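Local coordinates for protein rhamnosidase B (Bacillus sp., PDB 2OKX) that hydrolyses terminal alpha-L-rhamnosyl residues from glycosides, as an alpha-L-rhamnosidase of glycoside hydrolase family 78, probably with inversion of configuration at the anomeric carbon, at residues Arg157-Ala160 against Glu161-Leu165; Arg365-Pro368 against Glu369-Thr373; Val468-Arg472 against Glu473-Gln477; Asp688-Glu692 against Gly693-His697; Leu856-Ser859 against His860-Trp864. All blocks are in the same frame, centred on the assembly; numbering follows the deposited sequence.

Contact 1. Residues Arg157-Ala160 against Glu161-Leu165; sequences RELA and EDWAL
W163 meets A160 first through its CB, which lies 3.3 Å from the carbonyl oxygen A160 O and 4.4 Å from A160 CB. Its CG is set between the backbone nitrogen and the carbonyl carbon (chi1 71°), a torsion that swings the indole back beside the same carbonyl. The ring therefore presents an edge to this oxygen, with CD1 only 3.2 Å from A160 O and near the ring plane. L159 CD2 approaches W163 CD1 obliquely and loosely, at 4.4 Å. The next atom, NE1, spends its hydrogen on a bound glycerol, probably from the crystallisation liquor. A164 CB sits over the middle of one face of the indole, 3.9 Å above its plane.

The backbone form that makes this possible is a type I beta turn from A160 to W163, followed by a second from D162 to L165, within the N-terminal domain of the enzyme. The closing bond of the first turn runs from W163 N to A160 O over 3.0 Å; the donor stands above the carbonyl plane rather than within it.

The small side chain of A160 leaves room for the indole edge to lie against its carbonyl oxygen, while the acidic side chain of E161, exposed at the second position of the turn, makes a long, weak ion pair with R491. The end of L159 comes close, CD1 packing on the backbone of E161, 3.1 Å from E161 N. Beyond the turn, the large apolar surface of W163 is used against A91 and L93 of strand 87-96 and against W173, and R27 reaches the carbonyl oxygens of W163 and L165.

Contact 2. Residues Arg365-Pro368 against Glu369-Thr373; sequences RALP and EAAPT. With GOL (glycerol), chain M.
The flat carboxylate of E369 comes back to the ring of P368 through one oxygen, OE2, which lies 3.0 Å from P368 CB. A bend at chi2 (73°) curls the chain toward the preceding turn. OE2 also hydrogen-bonds a water at 2.7 Å, and this water reaches R365 O and a glycerol as well; OE1 is held by W272. The glycerol, probably from the crystallisation liquor, lies obliquely to the guanidinium of R365, its O1 3.0 Å from R365 NH1.

On the buried side L367 CD1 touches A371 CB at 3.7 Å, and both pack on L377; Y245 of strand 240-252 covers L367 and P368. A methyl suits A371 because it fits the buried space against L367 and L377. On the exposed side the contact is thinner, A366 and A370 meeting only through their methyls, CB to CB at 4.3 Å.

A370 N donates to A366 O over 2.9 Å, and A371 N makes only a weak bond to L367 O. P368 has no N-H to offer the turn before it, and A371 is the first residue to leave helical angles. The whole is a proline-kinked last turn of a helix, here helix 362-370 of domain D2.

Contact 3. Residues Val468-Arg472 against Glu473-Gln477; sequences VEYMR and EGYTQ
Y470 and Y475 meet across a tight beta hairpin, in which strands 470-472 and 475-477 run antiparallel (172° between them) around a type I' turn from R472 to Y475. It belongs to the concanavalin-like domain.

The backbone bonds come first. R472 N gives its hydrogen to Y475 O at 2.8 Å, in the carbonyl plane, and Y475 N returns one to R472 O, standing well above the carbonyl plane of R472. Further along, Q477 N donates to Y470 O. G474 suits the turn because, at its positive phi, a side chain would be jammed against the carbonyl oxygen of E473.

Side-chain packing lies on both faces. The two tyrosine rings touch edge to edge, Y470 CE1 to Y475 CD1 at 3.9 Å, their side chains crossing at roughly a right angle. With CG anti to the backbone N (chi1 -177°), Y470 also brings its ring against the imidazole of H860, the planes being about 15° apart. Replacing Y470 by an alanine would probably leave the edge of Y475 without its partner and take the aromatic ring away from beside the H860 imidazole. On the other face M471 and T476 lie side by side, the methyl M471 CE 3.7 Å from the hydroxyl T476 OG1, both residues touching F509 of strand 507-513.

Polar side chains complete the account. Q477 OE1 is used by H860 NE2, and Q477 NE2 donates to T857 O. R472 and E473 run alongside each other and form a long salt bridge, E473 OE1 lying over one face of the guanidinium 3.9 Å from R472 NH2. A water accepts from R472 NH2 at 2.8 Å and donates to E473 OE2 at 3.1 Å.

Contact 4. Residues Asp688-Glu692 against Gly693-His697; sequences DQPNE and GIVTH
H697 NE2 donates to the amide oxygen OE1 of Q689 over 3.1 Å, a somewhat bent bond (143°) whose acceptor is tilted out of the imidazole plane. It ties a loop to the first turn of helix 696-715 in the six-hairpin glycosidase domain, the helical barrel that characterises this family. The two side chains cross at about a right angle, with amide and ring planes 74° apart. H697 can reach back because its CG sits between the backbone N and the carbonyl carbon (chi1 62°). The other end of the amide, Q689 NE2, donates to D683 O, which fixes which way round the group lies.

V695, at the N-cap position, fills the ground between the loop and the ring. Its CG1 lies 4.0 Å from Q689 CB and also covers one face of the H697 imidazole toward the rim. Its other methyl, CG2, rests 3.6 Å from P690 O. A branched apolar residue serves both sides at once. If a phenylalanine stood in place of H697, Q689 OE1 would probably lose its N-H donor, leaving the amide held through NE2 alone among the bonds described.

Where the loop doubles back, G693 takes a backbone conformation in which a CB would be tight against E692 C. E692 itself leads away with an extended chain, its OE2 accepting hydrogen bonds from H753 ND1 and A754 N.

Contact 5. Residues Leu856-Ser859 against His860-Trp864; sequences LTRS and HCHAW
T857 lays its methyl group squarely over the imidazole of H860: CG2 is 3.6 Å from the ring centroid and only 8° off the normal, a CH-pi contact. This is the tightly packed half. The hydroxyl of T857 is placed anti to the backbone N (chi1 179°), which turns CG2 toward the ring while OG1 donates to S859 O at 3.0 Å and is also hydrogen-bonded to M842 N. R858 O comes to the ring obliquely, 3.5 Å from H860 CD2, and H860 NE2 is taken by Q477. A threonine thus supplies both a methyl for the ring and a hydroxyl for the backbone.

The other half is less closely packed and takes in a water. S859 OG accepts a bond from C861 N at 3.2 Å and has the water 2.6 Å away, though the exact position of this hydroxyl is doubtful. R858, bent at chi3, carries its guanidinium obliquely past the ring of H862. Its charge is met by salt bridges to E841 and E572, with a glycerol nearby, as would fit a polar pocket.

H860 N is held by E469 of strand 462-472, and the imidazole meets W840 edge to face. C861 packs against T556 and L559 of helix 544-559 and also touches E469, and H862 and W864 pack against D579 of helix 577-590, so the loop threads between these helices of the barrel and the strand of the neighbouring domain.

From the N terminus, contact 1 closes a turn in the N-terminal domain, contact 2 ends a helix in domain D2, and contact 3 closes a hairpin in the concanavalin-like domain. Contacts 4 and 5 follow in the six-hairpin domain, one leading a loop into a helix, the other shaping a loop before helix 868-876. Each is a continuous run, so they follow in series and none nests in or crosses another. Contacts 1 and 4 lie on opposite sides of the chain's centre, their centres about 56 Å apart. Contacts 3 and 5 alone touch, joining the concanavalin-like domain to the barrel; contacts 4 and 5 come no nearer than about 10 Å between nearest atoms.

Contact 1. Residues Arg157-Ala160 against Glu161-Leu165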
# COMPACT_ATOMS: atom_id res chain seq x y z
N ARG A 157 17.23 18.01 -18.58
CA ARG A 157 18.24 18.89 -19.15
C ARG A 157 19.56 18.78 -18.40
O ARG A 157 20.62 19.12 -18.93
CB ARG A 157 17.74 20.33 -19.14
CG ARG A 157 16.57 20.56 -20.08
CD ARG A 157 15.97 21.94 -19.89
NE ARG A 157 15.48 22.14 -18.53
CZ ARG A 157 14.79 23.21 -18.15
NH1 ARG A 157 14.51 24.17 -19.03
NH2 ARG A 157 14.37 23.32 -16.90
N GLU A 158 19.51 18.30 -17.16
CA GLU A 158 20.71 18.15 -16.34
C GLU A 158 21.06 16.69 -16.12
O GLU A 158 21.96 16.36 -15.34
CB GLU A 158 20.50 18.82 -14.97
CG GLU A 158 20.01 20.24 -15.06
CD GLU A 158 19.74 20.85 -13.70
OE1 GLU A 158 19.16 21.96 -13.66
OE2 GLU A 158 20.10 20.23 -12.68
N LEU A 159 20.35 15.80 -16.82
CA LEU A 159 20.57 14.37 -16.69
C LEU A 159 21.38 13.78 -17.84
O LEU A 159 21.09 14.03 -19.01
CB LEU A 159 19.21 13.65 -16.58
CG LEU A 159 19.14 12.12 -16.48
CD1 LEU A 159 19.34 11.49 -17.84
CD2 LEU A 159 20.17 11.62 -15.50
N ALA A 160 22.41 13.01 -17.49
CA ALA A 160 23.25 12.35 -18.48
C ALA A 160 22.53 11.04 -18.85
O ALA A 160 22.72 10.02 -18.20
CB ALA A 160 24.63 12.06 -17.89
N GLU A 161 21.70 11.11 -19.88
CA GLU A 161 20.90 9.98 -20.35
C GLU A 161 21.59 8.62 -20.47
O GLU A 161 21.01 7.60 -20.12
CB GLU A 161 20.23 10.33 -21.68
CG GLU A 161 21.19 10.44 -22.86
CD GLU A 161 20.56 11.10 -24.07
OE1 GLU A 161 20.33 12.33 -24.03
OE2 GLU A 161 20.30 10.39 -25.07
N ASP A 162 22.83 8.61 -20.96
CA ASP A 162 23.54 7.35 -21.14
C ASP A 162 24.48 6.97 -20.00
O ASP A 162 25.42 6.20 -20.21
CB ASP A 162 24.34 7.37 -22.45
CG ASP A 162 23.48 7.69 -23.65
OD1 ASP A 162 22.36 7.14 -23.76
OD2 ASP A 162 23.92 8.49 -24.51
N TRP A 163 24.22 7.47 -18.80
CA TRP A 163 25.09 7.18 -17.65
C TRP A 163 25.25 5.69 -17.32
O TRP A 163 26.22 5.31 -16.65
CB TRP A 163 24.58 7.91 -16.40
CG TRP A 163 23.30 7.35 -15.83
CD1 TRP A 163 22.03 7.73 -16.14
CD2 TRP A 163 23.18 6.28 -14.88
NE1 TRP A 163 21.12 6.98 -15.43
CE2 TRP A 163 21.80 6.08 -14.65
CE3 TRP A 163 24.11 5.49 -14.20
CZ2 TRP A 163 21.32 5.11 -13.77
CZ3 TRP A 163 23.63 4.52 -13.31
CH2 TRP A 163 22.25 4.34 -13.11
N ALA A 164 24.32 4.86 -17.77
CA ALA A 164 24.39 3.43 -17.48
C ALA A 164 24.99 2.59 -18.60
O ALA A 164 25.18 1.39 -18.43
CB ALA A 164 23.00 2.91 -17.13
N LEU A 165 25.28 3.22 -19.74
CA LEU A 165 25.84 2.48 -20.87
C LEU A 165 27.33 2.21 -20.74
O LEU A 165 28.07 2.99 -20.15
CB LEU A 165 25.56 3.24 -22.17
CG LEU A 165 24.08 3.48 -22.49
CD1 LEU A 165 23.95 4.16 -23.84
CD2 LEU A 165 23.32 2.15 -22.49

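Contact 2. Residues Arg365-Pro368 against Glu369-Thr373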
# COMPACT_ATOMS: atom_id res chain seq x y z
N ARG A 365 -2.28 30.90 21.18
CA ARG A 365 -3.64 31.42 21.29
C ARG A 365 -3.81 32.90 20.97
O ARG A 365 -4.84 33.32 20.45
CB ARG A 365 -4.18 31.15 22.69
CG ARG A 365 -4.43 29.69 23.00
CD ARG A 365 -5.56 29.13 22.15
NE ARG A 365 -5.81 27.72 22.43
CZ ARG A 365 -6.79 27.00 21.89
NH1 ARG A 365 -7.62 27.57 21.02
NH2 ARG A 365 -6.94 25.73 22.21
N ALA A 366 -2.80 33.70 21.28
CA ALA A 366 -2.88 35.14 21.04
C ALA A 366 -2.38 35.55 19.66
O ALA A 366 -2.97 36.42 19.01
CB ALA A 366 -2.09 35.89 22.11
N LEU A 367 -1.30 34.91 19.23
CA LEU A 367 -0.65 35.21 17.95
C LEU A 367 -1.50 35.65 16.76
O LEU A 367 -1.28 36.73 16.21
CB LEU A 367 0.23 34.03 17.54
CG LEU A 367 1.08 34.21 16.28
CD1 LEU A 367 1.71 35.59 16.24
CD2 LEU A 367 2.16 33.14 16.27
N PRO A 368 -2.48 34.83 16.35
CA PRO A 368 -3.30 35.22 15.20
C PRO A 368 -3.73 36.68 15.20
O PRO A 368 -3.34 37.46 14.33
CB PRO A 368 -4.49 34.26 15.29
CG PRO A 368 -3.87 33.04 15.86
CD PRO A 368 -3.01 33.60 16.97
N GLU A 369 -4.53 37.05 16.19
CA GLU A 369 -5.03 38.42 16.30
C GLU A 369 -4.00 39.42 16.82
O GLU A 369 -4.10 40.62 16.57
CB GLU A 369 -6.28 38.45 17.18
CG GLU A 369 -7.53 37.82 16.55
CD GLU A 369 -7.48 36.29 16.47
OE1 GLU A 369 -8.41 35.70 15.89
OE2 GLU A 369 -6.52 35.69 17.00
N ALA A 370 -2.99 38.93 17.54
CA ALA A 370 -1.96 39.79 18.11
C ALA A 370 -0.90 40.24 17.11
O ALA A 370 -0.08 41.11 17.42
CB ALA A 370 -1.30 39.08 19.29
N ALA A 371 -0.89 39.65 15.92
CA ALA A 371 0.08 40.01 14.90
C ALA A 371 -0.58 40.16 13.53
O ALA A 371 -0.37 39.34 12.64
CB ALA A 371 1.19 38.98 14.83
N PRO A 372 -1.40 41.21 13.35
CA PRO A 372 -2.10 41.47 12.09
C PRO A 372 -1.18 41.91 10.95
O PRO A 372 -1.60 41.98 9.80
CB PRO A 372 -3.10 42.55 12.48
CG PRO A 372 -2.34 43.33 13.51
CD PRO A 372 -1.73 42.24 14.35
N THR A 373 0.08 42.20 11.28
CA THR A 373 1.05 42.62 10.29
C THR A 373 2.38 41.93 10.55
O THR A 373 2.59 41.38 11.63
CB THR A 373 1.30 44.15 10.34
OG1 THR A 373 1.89 44.48 11.60
CG2 THR A 373 -0.01 44.91 10.19
C1 GOL M . -7.51 29.55 17.74
O1 GOL M . -7.01 28.43 18.20
C2 GOL M . -6.76 30.74 18.34
O2 GOL M . -5.37 30.66 18.01
C3 GOL M . -7.34 32.05 17.81
O3 GOL M . -6.64 33.16 18.37
O HOH W 1 -6.29 35.51 19.68
O HOH W 2 -1.72 37.20 12.08

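Contact 3. Residues Val468-Arg472 against Glu473-Gln477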
# COMPACT_ATOMS: atom_id res chain seq x y z
N VAL A 468 -5.00 8.13 -10.85
CA VAL A 468 -6.13 7.97 -9.94
C VAL A 468 -6.78 6.62 -10.22
O VAL A 468 -6.53 6.02 -11.27
CB VAL A 468 -7.17 9.11 -10.10
CG1 VAL A 468 -6.51 10.45 -9.81
CG2 VAL A 468 -7.78 9.10 -11.49
N GLU A 469 -7.59 6.15 -9.29
CA GLU A 469 -8.26 4.86 -9.42
C GLU A 469 -9.68 4.95 -9.95
O GLU A 469 -10.17 4.03 -10.60
CB GLU A 469 -8.37 4.16 -8.06
CG GLU A 469 -7.10 3.96 -7.30
CD GLU A 469 -7.34 3.13 -6.06
OE1 GLU A 469 -8.08 3.59 -5.16
OE2 GLU A 469 -6.80 2.01 -5.98
N TYR A 470 -10.34 6.07 -9.64
CA TYR A 470 -11.73 6.24 -10.00
C TYR A 470 -12.16 7.61 -10.50
O TYR A 470 -11.74 8.64 -9.98
CB TYR A 470 -12.58 5.88 -8.77
CG TYR A 470 -14.08 5.92 -8.98
CD1 TYR A 470 -14.81 7.09 -8.74
CD2 TYR A 470 -14.76 4.81 -9.46
CE1 TYR A 470 -16.19 7.14 -8.98
CE2 TYR A 470 -16.13 4.84 -9.70
CZ TYR A 470 -16.84 6.01 -9.46
OH TYR A 470 -18.19 6.03 -9.70
N MET A 471 -13.00 7.60 -11.52
CA MET A 471 -13.58 8.81 -12.08
C MET A 471 -14.83 8.42 -12.84
O MET A 471 -14.91 7.33 -13.42
CB MET A 471 -12.56 9.59 -12.95
CG MET A 471 -11.93 8.87 -14.10
SD MET A 471 -10.44 9.79 -14.68
CE MET A 471 -11.17 11.34 -15.22
N ARG A 472 -15.83 9.30 -12.81
CA ARG A 472 -17.09 9.02 -13.47
C ARG A 472 -17.90 10.28 -13.74
O ARG A 472 -18.14 11.08 -12.83
CB ARG A 472 -17.94 8.08 -12.60
CG ARG A 472 -19.33 7.78 -13.17
CD ARG A 472 -20.22 7.06 -12.15
NE ARG A 472 -21.56 6.79 -12.69
CZ ARG A 472 -21.84 5.81 -13.55
NH1 ARG A 472 -20.88 4.99 -13.97
NH2 ARG A 472 -23.08 5.66 -14.00
N GLU A 473 -18.29 10.46 -15.00
CA GLU A 473 -19.11 11.58 -15.42
C GLU A 473 -18.79 12.95 -14.81
O GLU A 473 -19.66 13.59 -14.22
CB GLU A 473 -20.58 11.22 -15.17
CG GLU A 473 -21.02 9.99 -15.97
CD GLU A 473 -22.44 9.54 -15.69
OE1 GLU A 473 -22.95 8.70 -16.45
OE2 GLU A 473 -23.04 10.02 -14.71
N GLY A 474 -17.55 13.40 -14.95
CA GLY A 474 -17.18 14.70 -14.42
C GLY A 474 -16.60 14.68 -13.02
O GLY A 474 -16.06 15.68 -12.56
N TYR A 475 -16.72 13.55 -12.33
CA TYR A 475 -16.17 13.43 -10.99
C TYR A 475 -14.88 12.63 -11.00
O TYR A 475 -14.83 11.53 -11.53
CB TYR A 475 -17.17 12.75 -10.05
CG TYR A 475 -16.57 12.33 -8.72
CD1 TYR A 475 -16.34 10.98 -8.43
CD2 TYR A 475 -16.25 13.27 -7.74
CE1 TYR A 475 -15.80 10.58 -7.21
CE2 TYR A 475 -15.71 12.89 -6.51
CZ TYR A 475 -15.49 11.54 -6.25
OH TYR A 475 -14.99 11.15 -5.03
N THR A 476 -13.84 13.21 -10.41
CA THR A 476 -12.55 12.55 -10.31
C THR A 476 -12.29 12.32 -8.83
O THR A 476 -12.33 13.27 -8.05
CB THR A 476 -11.40 13.43 -10.88
OG1 THR A 476 -11.54 13.56 -12.30
CG2 THR A 476 -10.04 12.80 -10.57
N GLN A 477 -12.05 11.08 -8.41
CA GLN A 477 -11.76 10.84 -7.00
C GLN A 477 -10.26 11.04 -6.84
O GLN A 477 -9.47 10.16 -7.19
CB GLN A 477 -12.14 9.42 -6.56
CG GLN A 477 -11.97 9.22 -5.06
CD GLN A 477 -12.36 7.83 -4.58
OE1 GLN A 477 -13.24 7.18 -5.15
NE2 GLN A 477 -11.73 7.38 -3.50
O HOH W 3 -9.10 7.56 -7.19
O HOH W 4 -24.98 7.77 -13.87

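Contact 4. Residues Asp688-Glu692 against Gly693-His697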
# COMPACT_ATOMS: atom_id res chain seq x y z
N ASP A 688 -18.71 -0.37 18.54
CA ASP A 688 -18.24 0.26 19.76
C ASP A 688 -16.97 -0.48 20.16
O ASP A 688 -16.98 -1.37 21.01
CB ASP A 688 -19.30 0.18 20.86
CG ASP A 688 -19.04 1.16 22.00
OD1 ASP A 688 -18.31 2.15 21.78
OD2 ASP A 688 -19.57 0.94 23.11
N GLN A 689 -15.87 -0.11 19.51
CA GLN A 689 -14.57 -0.73 19.75
C GLN A 689 -13.57 0.35 20.17
O GLN A 689 -12.63 0.67 19.44
CB GLN A 689 -14.11 -1.43 18.46
CG GLN A 689 -14.01 -0.52 17.25
CD GLN A 689 -13.92 -1.27 15.93
OE1 GLN A 689 -13.34 -2.36 15.85
NE2 GLN A 689 -14.48 -0.68 14.87
N PRO A 690 -13.76 0.91 21.37
CA PRO A 690 -12.87 1.96 21.90
C PRO A 690 -11.47 1.46 22.19
O PRO A 690 -11.26 0.28 22.46
CB PRO A 690 -13.60 2.41 23.16
CG PRO A 690 -14.18 1.12 23.66
CD PRO A 690 -14.75 0.51 22.39
N ASN A 691 -10.50 2.36 22.12
CA ASN A 691 -9.11 2.01 22.41
C ASN A 691 -9.04 1.80 23.92
O ASN A 691 -7.97 1.55 24.48
CB ASN A 691 -8.18 3.15 22.01
CG ASN A 691 -8.31 3.53 20.55
OD1 ASN A 691 -8.02 2.73 19.66
ND2 ASN A 691 -8.75 4.75 20.30
N GLU A 692 -10.21 1.89 24.55
CA GLU A 692 -10.36 1.75 26.00
C GLU A 692 -10.04 0.41 26.63
O GLU A 692 -8.88 0.05 26.80
CB GLU A 692 -11.77 2.16 26.41
CG GLU A 692 -12.09 3.63 26.17
CD GLU A 692 -13.50 3.99 26.61
OE1 GLU A 692 -13.89 5.17 26.46
OE2 GLU A 692 -14.21 3.09 27.09
N GLY A 693 -11.08 -0.34 27.00
CA GLY A 693 -10.86 -1.60 27.67
C GLY A 693 -11.17 -2.93 27.02
O GLY A 693 -10.40 -3.42 26.18
N ILE A 694 -12.29 -3.53 27.41
CA ILE A 694 -12.71 -4.84 26.92
C ILE A 694 -13.54 -4.83 25.64
O ILE A 694 -14.75 -4.59 25.68
CB ILE A 694 -13.50 -5.59 28.01
CG1 ILE A 694 -12.71 -5.59 29.32
CG2 ILE A 694 -13.75 -7.03 27.58
CD1 ILE A 694 -13.45 -6.21 30.48
N VAL A 695 -12.90 -5.10 24.51
CA VAL A 695 -13.59 -5.15 23.23
C VAL A 695 -13.90 -6.62 22.94
O VAL A 695 -12.99 -7.45 22.85
CB VAL A 695 -12.73 -4.54 22.11
CG1 VAL A 695 -13.49 -4.56 20.80
CG2 VAL A 695 -12.34 -3.12 22.48
N THR A 696 -15.18 -6.93 22.80
CA THR A 696 -15.61 -8.30 22.58
C THR A 696 -14.99 -9.05 21.40
O THR A 696 -14.46 -10.15 21.58
CB THR A 696 -17.15 -8.38 22.46
OG1 THR A 696 -17.74 -7.74 23.60
CG2 THR A 696 -17.62 -9.83 22.42
N HIS A 697 -15.03 -8.47 20.20
CA HIS A 697 -14.48 -9.19 19.05
C HIS A 697 -13.05 -9.71 19.22
O HIS A 697 -12.78 -10.86 18.86
CB HIS A 697 -14.62 -8.37 17.75
CG HIS A 697 -13.89 -7.06 17.76
ND1 HIS A 697 -12.53 -6.96 17.96
CD2 HIS A 697 -14.33 -5.80 17.52
CE1 HIS A 697 -12.17 -5.69 17.85
NE2 HIS A 697 -13.24 -4.97 17.58

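Contact 5. Residues Leu856-Ser859 against His860-Trp864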
# COMPACT_ATOMS: atom_id res chain seq x y z
N LEU A 856 -17.28 6.29 -2.61
CA LEU A 856 -17.70 4.89 -2.61
C LEU A 856 -16.80 4.11 -1.65
O LEU A 856 -17.25 3.21 -0.95
CB LEU A 856 -17.60 4.31 -4.02
CG LEU A 856 -18.56 4.90 -5.06
CD1 LEU A 856 -18.17 4.46 -6.47
CD2 LEU A 856 -19.98 4.47 -4.72
N THR A 857 -15.52 4.49 -1.63
CA THR A 857 -14.51 3.84 -0.81
C THR A 857 -13.23 4.66 -0.94
O THR A 857 -13.15 5.53 -1.81
CB THR A 857 -14.24 2.40 -1.34
OG1 THR A 857 -13.22 1.77 -0.55
CG2 THR A 857 -13.79 2.46 -2.79
N ARG A 858 -12.25 4.42 -0.08
CA ARG A 858 -10.98 5.15 -0.20
C ARG A 858 -10.21 4.44 -1.31
O ARG A 858 -10.14 4.92 -2.45
CB ARG A 858 -10.17 5.09 1.10
CG ARG A 858 -8.81 5.78 0.97
CD ARG A 858 -7.88 5.51 2.14
NE ARG A 858 -7.55 4.09 2.30
CZ ARG A 858 -6.35 3.64 2.67
NH1 ARG A 858 -5.36 4.50 2.91
NH2 ARG A 858 -6.14 2.34 2.82
N SER A 859 -9.66 3.28 -0.98
CA SER A 859 -8.92 2.46 -1.94
C SER A 859 -9.91 1.61 -2.74
O SER A 859 -10.83 1.01 -2.16
CB SER A 859 -7.94 1.55 -1.21
OG SER A 859 -7.51 0.50 -2.06
N HIS A 860 -9.73 1.55 -4.05
CA HIS A 860 -10.61 0.76 -4.91
C HIS A 860 -10.03 -0.62 -5.19
O HIS A 860 -10.63 -1.41 -5.92
CB HIS A 860 -10.86 1.49 -6.23
CG HIS A 860 -11.76 2.68 -6.09
ND1 HIS A 860 -13.03 2.71 -6.64
CD2 HIS A 860 -11.61 3.85 -5.43
CE1 HIS A 860 -13.61 3.86 -6.32
NE2 HIS A 860 -12.77 4.56 -5.58
N CYS A 861 -8.87 -0.91 -4.61
CA CYS A 861 -8.21 -2.20 -4.83
C CYS A 861 -7.56 -2.71 -3.55
O CYS A 861 -6.41 -2.38 -3.26
CB CYS A 861 -7.16 -2.04 -5.94
SG CYS A 861 -6.30 -3.57 -6.42
N HIS A 862 -8.30 -3.50 -2.78
CA HIS A 862 -7.82 -4.07 -1.51
C HIS A 862 -8.08 -5.57 -1.57
O HIS A 862 -9.23 -6.01 -1.50
CB HIS A 862 -8.59 -3.48 -0.32
CG HIS A 862 -7.81 -2.46 0.46
ND1 HIS A 862 -7.49 -2.64 1.79
CD2 HIS A 862 -7.31 -1.26 0.11
CE1 HIS A 862 -6.82 -1.58 2.22
NE2 HIS A 862 -6.70 -0.73 1.22
N ALA A 863 -7.01 -6.36 -1.70
CA ALA A 863 -7.17 -7.80 -1.80
C ALA A 863 -7.80 -8.44 -0.56
O ALA A 863 -8.21 -9.59 -0.61
CB ALA A 863 -5.82 -8.47 -2.11
N TRP A 864 -7.87 -7.70 0.54
CA TRP A 864 -8.49 -8.28 1.73
C TRP A 864 -10.00 -8.40 1.48
O TRP A 864 -10.73 -9.03 2.24
CB TRP A 864 -8.16 -7.45 2.99
CG TRP A 864 -8.96 -6.19 3.23
CD1 TRP A 864 -9.78 -5.53 2.36
CD2 TRP A 864 -8.99 -5.43 4.45
NE1 TRP A 864 -10.33 -4.42 2.96
CE2 TRP A 864 -9.86 -4.34 4.24
CE3 TRP A 864 -8.36 -5.58 5.70
CZ2 TRP A 864 -10.12 -3.39 5.24
CZ3 TRP A 864 -8.62 -4.63 6.69
CH2 TRP A 864 -9.50 -3.55 6.46
O HOH W 5 -5.74 0.78 -3.95